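Local coordinates for cystathionine beta-lyase family protein, YNBB B.subtilis ortholog (Clostridium acetobutylicum, PDB 3HVY) that probably cleaves sulfur amino acids as a pyridoxal-phosphate-dependent lyase of the methionine gamma-lyase family and is putatively linked to aluminium resistance, at residues P96-N100 with G101-I105; G259-E262 with Y263-A267. All coordinates share one frame; numbering follows the deposited sequence.

Overall arrangement
The chain meets contact 1 first, where the loop leaving strand 91-95 turns into helix 101-111. Contact 2 follows more than 150 residues later, where strand 255-259 gives way to helix 261-271. Each closes a short local turn at the start of a helix, so the two stand in series and neither nests within the other. The fold brings them together, because 91-95 and 255-259 are antiparallel neighbours in the seven-stranded mixed sheet. Their centres lie 16 Å apart and their nearest atoms about 6 Å, without touching. Contact 1 sits at the cofactor phosphate and the subunit interface; contact 2 lies farther from the chain centre and is partly exposed.

Contact 1: residues P96-N100 with G101-I105; sequences PHFVN and GTHAI
N100 caps helix 101-111 through OD1, which accepts from H103 N at 2.8 Å, the donor lying nearly along the C=O axis. Its CG stands between the backbone N and the carbonyl carbon (chi1 60°), which brings the amide oxygen back over the first turn. N100 O takes two weak bonds, from H103 N and A104 N. H103 closes a second link: its ND1 accepts V99 N at 3.2 Å, 18° out of the ring plane, so the imidazole gives the amide of V99, in the loop before the helix, an acceptor from the helix's first turn. F98 meets that imidazole T-shaped: its edge points at the H103 face, with CD1 over the ring centre and the planes at 82°. A104 CB makes a CH-pi contact over one F98 face, 4.0 Å from the centroid. The opening turn binds the phosphate of the pyridoxal cofactor carried at position 244: G101 N and T102 OG1 each hydrogen-bond to it, and T102 OG1 also bonds T129 OG1. The helix thus brings its N terminus to the anion. The loop follows strand 91-95, I105 packs on F216 and D218 of strand 214-218, and V271 of the second subunit packs on H103.

Contact 2: residues G259-E262 with Y263-A267; sequences GKEE and YVTQA
E261 O is gripped by the fourth residue on: T265 N donates to it at 2.9 Å, and T265 OG1 lies 3.0 Å from the same oxygen. That hydroxyl also stands 2.6 Å from E261 OE2, within hydrogen-bonding distance of both oxygens. The carboxylate gets there because the E261 chain, with CG anti to the backbone N (chi1 -175°), folds back at chi2 (-83°) and lays OE2 beside the threonine. E262 O accepts from Q266 N and from a water, which in turn accepts from Q266 NE2 and so links a backbone carbonyl to the side chain one turn on. The backbone bonds T265 N to E261 O and Q266 N to E262 O are i to i+4 bonds at the opening of helix 261-271, which follows closely on strand 255-259. K260 is its N-cap residue, and K260 O receives V264 N at 3.0 Å and, weakly, Y263 N. On the outer side, the extended E262 chain passes at a slant across the Y263 ring, its CB over one face, with CD 3.7 Å from CE1 and the carboxylate plane 30° from the ring; K260 CB touches CD2 from another direction. Inward, V264 CG2 lies 3.4 Å from G259 N, and the valine side chain packs on S91 and F93 of strand 91-95. Q266 turns to the second subunit, where NE2 bonds K141 O, while its OE1 accepts from R114 of the same chain.

Contact 1: residues P96-N100 with G101-I105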
ATOM      1  N   PRO D  96       1.579  -1.689 -13.834  1.00 31.48           N
ATOM      2  CA  PRO D  96       2.344  -0.721 -13.015  1.00 31.73           C
ATOM      3  C   PRO D  96       3.860  -0.993 -13.153  1.00 32.28           C
ATOM      4  O   PRO D  96       4.712  -0.166 -12.808  1.00 33.09           O
ATOM      5  CB  PRO D  96       1.877  -1.054 -11.588  1.00 32.33           C
ATOM      6  CG  PRO D  96       1.616  -2.544 -11.660  1.00 34.22           C
ATOM      7  CD  PRO D  96       0.953  -2.726 -13.006  1.00 33.98           C
ATOM      8  N   HIS D  97       4.194  -2.156 -13.685  1.00 31.48           N
ATOM      9  CA  HIS D  97       5.588  -2.556 -13.828  1.00 31.33           C
ATOM     10  C   HIS D  97       6.387  -1.725 -14.818  1.00 34.24           C
ATOM     11  O   HIS D  97       7.639  -1.776 -14.804  1.00 35.27           O
ATOM     12  CB  HIS D  97       5.690  -4.031 -14.212  1.00 32.15           C
ATOM     13  CG  HIS D  97       4.895  -4.945 -13.322  1.00 33.17           C
ATOM     14  ND1 HIS D  97       5.479  -5.883 -12.496  1.00 36.37           N
ATOM     15  CD2 HIS D  97       3.550  -5.053 -13.127  1.00 36.90           C
ATOM     16  CE1 HIS D  97       4.528  -6.512 -11.815  1.00 36.34           C
ATOM     17  NE2 HIS D  97       3.351  -6.037 -12.186  1.00 40.20           N
ATOM     18  N   PHE D  98       5.732  -1.043 -15.751  1.00 31.92           N
ATOM     19  CA  PHE D  98       6.492  -0.195 -16.664  1.00 30.43           C
ATOM     20  C   PHE D  98       7.011   1.000 -15.845  1.00 29.96           C
ATOM     21  O   PHE D  98       6.258   1.639 -15.111  1.00 31.84           O
ATOM     22  CB  PHE D  98       5.660   0.328 -17.799  1.00 29.97           C
ATOM     23  CG  PHE D  98       5.215  -0.703 -18.816  1.00 27.51           C
ATOM     24  CD1 PHE D  98       6.086  -1.210 -19.754  1.00 28.94           C
ATOM     25  CD2 PHE D  98       3.882  -1.103 -18.854  1.00 30.76           C
ATOM     26  CE1 PHE D  98       5.658  -2.075 -20.698  1.00 32.06           C
ATOM     27  CE2 PHE D  98       3.446  -1.993 -19.824  1.00 31.25           C
ATOM     28  CZ  PHE D  98       4.308  -2.467 -20.713  1.00 24.79           C
ATOM     29  N   VAL D  99       8.294   1.303 -15.990  1.00 33.02           N
ATOM     30  CA  VAL D  99       8.931   2.310 -15.169  1.00 32.01           C
ATOM     31  C   VAL D  99       8.688   3.716 -15.684  1.00 34.02           C
ATOM     32  O   VAL D  99       8.841   4.671 -14.917  1.00 30.11           O
ATOM     33  CB  VAL D  99      10.465   2.035 -14.982  1.00 33.76           C
ATOM     34  CG1 VAL D  99      10.679   0.699 -14.296  1.00 32.24           C
ATOM     35  CG2 VAL D  99      11.309   2.126 -16.286  1.00 26.75           C
ATOM     36  N   ASN D 100       8.355   3.824 -16.983  1.00 33.66           N
ATOM     37  CA  ASN D 100       7.995   5.075 -17.649  1.00 35.73           C
ATOM     38  C   ASN D 100       7.415   4.733 -19.035  1.00 36.44           C
ATOM     39  O   ASN D 100       7.277   3.560 -19.402  1.00 33.70           O
ATOM     40  CB  ASN D 100       9.193   6.043 -17.730  1.00 39.23           C
ATOM     41  CG  ASN D 100      10.366   5.475 -18.505  1.00 43.47           C
ATOM     42  OD1 ASN D 100      10.187   4.576 -19.327  1.00 36.61           O
ATOM     43  ND2 ASN D 100      11.588   5.970 -18.218  1.00 35.65           N
ATOM     44  N   GLY D 101       7.050   5.741 -19.805  1.00 36.48           N
ATOM     45  CA  GLY D 101       6.387   5.480 -21.088  1.00 35.02           C
ATOM     46  C   GLY D 101       7.410   5.011 -22.099  1.00 27.68           C
ATOM     47  O   GLY D 101       7.064   4.255 -22.979  1.00 31.82           O
ATOM     48  N   THR D 102       8.670   5.415 -21.931  1.00 31.22           N
ATOM     49  CA  THR D 102       9.743   4.954 -22.785  1.00 31.85           C
ATOM     50  C   THR D 102       9.875   3.447 -22.738  1.00 34.00           C
ATOM     51  O   THR D 102      10.139   2.803 -23.780  1.00 32.58           O
ATOM     52  CB  THR D 102      11.092   5.600 -22.444  1.00 37.61           C
ATOM     53  OG1 THR D 102      10.988   7.006 -22.608  1.00 37.67           O
ATOM     54  CG2 THR D 102      12.167   5.109 -23.399  1.00 34.58           C
ATOM     55  N   HIS D 103       9.660   2.880 -21.543  1.00 34.50           N
ATOM     56  CA  HIS D 103       9.732   1.457 -21.320  1.00 29.47           C
ATOM     57  C   HIS D 103       8.627   0.793 -22.112  1.00 31.21           C
ATOM     58  O   HIS D 103       8.881  -0.192 -22.796  1.00 33.71           O
ATOM     59  CB  HIS D 103       9.579   1.185 -19.825  1.00 30.66           C
ATOM     60  CG  HIS D 103       9.766  -0.243 -19.411  1.00 29.92           C
ATOM     61  ND1 HIS D 103       9.744  -0.630 -18.080  1.00 34.48           N
ATOM     62  CD2 HIS D 103       9.997  -1.370 -20.125  1.00 31.75           C
ATOM     63  CE1 HIS D 103       9.910  -1.935 -18.004  1.00 31.55           C
ATOM     64  NE2 HIS D 103      10.079  -2.408 -19.233  1.00 31.64           N
ATOM     65  N   ALA D 104       7.410   1.317 -22.040  1.00 32.95           N
ATOM     66  CA  ALA D 104       6.268   0.743 -22.786  1.00 30.86           C
ATOM     67  C   ALA D 104       6.495   0.811 -24.308  1.00 32.52           C
ATOM     68  O   ALA D 104       6.254  -0.166 -25.019  1.00 30.67           O
ATOM     69  CB  ALA D 104       4.983   1.441 -22.429  1.00 28.72           C
ATOM     70  N   ILE D 105       7.009   1.944 -24.775  1.00 32.43           N
ATOM     71  CA  ILE D 105       7.300   2.156 -26.187  1.00 30.88           C
ATOM     72  C   ILE D 105       8.399   1.206 -26.636  1.00 31.49           C
ATOM     73  O   ILE D 105       8.226   0.453 -27.591  1.00 30.79           O
ATOM     74  CB  ILE D 105       7.658   3.642 -26.495  1.00 31.40           C
ATOM     75  CG1 ILE D 105       6.408   4.544 -26.319  1.00 33.06           C
ATOM     76  CG2 ILE D 105       8.240   3.788 -27.938  1.00 27.82           C
ATOM     77  CD1 ILE D 105       6.744   5.959 -26.102  1.00 36.88           C
TER

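Contact 2: residues G259-E262 with Y263-A267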
ATOM      1  N   GLY D 259      -3.345  -2.889 -28.963  1.00 30.24           N
ATOM      2  CA  GLY D 259      -3.345  -3.213 -30.388  1.00 28.79           C
ATOM      3  C   GLY D 259      -3.788  -4.628 -30.712  1.00 26.76           C
ATOM      4  O   GLY D 259      -4.536  -5.266 -29.963  1.00 26.80           O
ATOM      5  N   LYS D 260      -3.324  -5.120 -31.852  1.00 28.77           N
ATOM      6  CA  LYS D 260      -3.589  -6.465 -32.267  1.00 30.31           C
ATOM      7  C   LYS D 260      -2.998  -7.423 -31.272  1.00 29.62           C
ATOM      8  O   LYS D 260      -1.907  -7.210 -30.802  1.00 30.94           O
ATOM      9  CB  LYS D 260      -3.018  -6.707 -33.692  1.00 31.41           C
ATOM     10  CG  LYS D 260      -3.732  -5.773 -34.684  1.00 36.85           C
ATOM     11  CD  LYS D 260      -4.011  -6.314 -36.017  1.00 53.99           C
ATOM     12  CE  LYS D 260      -4.856  -5.313 -36.845  1.00 61.03           C
ATOM     13  NZ  LYS D 260      -6.339  -5.597 -36.847  1.00 60.17           N
ATOM     14  N   GLU D 261      -3.715  -8.503 -30.987  1.00 28.88           N
ATOM     15  CA  GLU D 261      -3.253  -9.497 -30.037  1.00 31.66           C
ATOM     16  C   GLU D 261      -1.851 -10.021 -30.373  1.00 30.16           C
ATOM     17  O   GLU D 261      -1.039 -10.174 -29.502  1.00 29.71           O
ATOM     18  CB  GLU D 261      -4.241 -10.639 -29.930  1.00 34.46           C
ATOM     19  CG  GLU D 261      -3.932 -11.707 -28.863  1.00 42.13           C
ATOM     20  CD  GLU D 261      -2.936 -12.770 -29.341  1.00 56.63           C
ATOM     21  OE1 GLU D 261      -2.998 -13.168 -30.536  1.00 64.59           O
ATOM     22  OE2 GLU D 261      -2.095 -13.224 -28.513  1.00 58.86           O
ATOM     23  N   GLU D 262      -1.576 -10.274 -31.624  1.00 29.82           N
ATOM     24  CA  GLU D 262      -0.277 -10.786 -32.001  1.00 31.64           C
ATOM     25  C   GLU D 262       0.820  -9.842 -31.535  1.00 31.29           C
ATOM     26  O   GLU D 262       1.782 -10.288 -30.975  1.00 28.35           O
ATOM     27  CB  GLU D 262      -0.243 -11.014 -33.520  1.00 30.81           C
ATOM     28  CG  GLU D 262       1.111 -11.300 -34.114  1.00 44.04           C
ATOM     29  CD  GLU D 262       1.067 -11.503 -35.644  1.00 51.35           C
ATOM     30  OE1 GLU D 262       0.002 -11.277 -36.276  1.00 47.02           O
ATOM     31  OE2 GLU D 262       2.125 -11.861 -36.216  1.00 47.80           O
ATOM     32  N   TYR D 263       0.671  -8.533 -31.762  1.00 31.29           N
ATOM     33  CA  TYR D 263       1.737  -7.583 -31.469  1.00 30.72           C
ATOM     34  C   TYR D 263       1.825  -7.218 -29.981  1.00 28.79           C
ATOM     35  O   TYR D 263       2.934  -7.046 -29.432  1.00 28.70           O
ATOM     36  CB  TYR D 263       1.584  -6.340 -32.346  1.00 30.65           C
ATOM     37  CG  TYR D 263       1.408  -6.682 -33.815  1.00 29.15           C
ATOM     38  CD1 TYR D 263       2.188  -7.666 -34.415  1.00 28.09           C
ATOM     39  CD2 TYR D 263       0.479  -6.021 -34.604  1.00 26.75           C
ATOM     40  CE1 TYR D 263       2.040  -7.986 -35.768  1.00 30.89           C
ATOM     41  CE2 TYR D 263       0.341  -6.304 -35.972  1.00 29.59           C
ATOM     42  CZ  TYR D 263       1.117  -7.292 -36.554  1.00 33.23           C
ATOM     43  OH  TYR D 263       0.974  -7.627 -37.931  1.00 27.79           O
ATOM     44  N   VAL D 264       0.683  -7.209 -29.295  1.00 28.63           N
ATOM     45  CA  VAL D 264       0.679  -6.938 -27.863  1.00 26.94           C
ATOM     46  C   VAL D 264       1.328  -8.124 -27.187  1.00 29.41           C
ATOM     47  O   VAL D 264       2.204  -7.954 -26.331  1.00 30.55           O
ATOM     48  CB  VAL D 264      -0.753  -6.703 -27.322  1.00 28.97           C
ATOM     49  CG1 VAL D 264      -0.727  -6.544 -25.793  1.00 26.33           C
ATOM     50  CG2 VAL D 264      -1.348  -5.450 -27.997  1.00 23.73           C
ATOM     51  N   THR D 265       0.938  -9.339 -27.579  1.00 26.98           N
ATOM     52  CA  THR D 265       1.524 -10.518 -26.967  1.00 28.30           C
ATOM     53  C   THR D 265       3.046 -10.577 -27.132  1.00 26.24           C
ATOM     54  O   THR D 265       3.770 -10.937 -26.174  1.00 30.54           O
ATOM     55  CB  THR D 265       0.904 -11.765 -27.505  1.00 29.54           C
ATOM     56  OG1 THR D 265      -0.425 -11.789 -27.045  1.00 29.80           O
ATOM     57  CG2 THR D 265       1.626 -13.048 -27.008  1.00 32.59           C
ATOM     58  N   GLN D 266       3.558 -10.249 -28.320  1.00 29.47           N
ATOM     59  CA  GLN D 266       5.009 -10.260 -28.481  1.00 26.21           C
ATOM     60  C   GLN D 266       5.724  -9.250 -27.539  1.00 29.20           C
ATOM     61  O   GLN D 266       6.861  -9.495 -27.044  1.00 28.54           O
ATOM     62  CB  GLN D 266       5.419 -10.044 -29.909  1.00 30.87           C
ATOM     63  CG  GLN D 266       5.181 -11.227 -30.881  1.00 30.32           C
ATOM     64  CD  GLN D 266       5.787 -12.547 -30.412  1.00 33.43           C
ATOM     65  OE1 GLN D 266       6.990 -12.663 -30.148  1.00 32.19           O
ATOM     66  NE2 GLN D 266       4.940 -13.554 -30.311  1.00 28.36           N
ATOM     67  N   ALA D 267       5.112  -8.086 -27.383  1.00 29.88           N
ATOM     68  CA  ALA D 267       5.603  -7.071 -26.471  1.00 31.98           C
ATOM     69  C   ALA D 267       5.654  -7.607 -25.065  1.00 31.26           C
ATOM     70  O   ALA D 267       6.613  -7.317 -24.334  1.00 30.64           O
ATOM     71  CB  ALA D 267       4.726  -5.792 -26.533  1.00 32.00           C
TER
HETATM   72  O   HOH W   1       2.183 -13.046 -30.915  1.00 32.73           O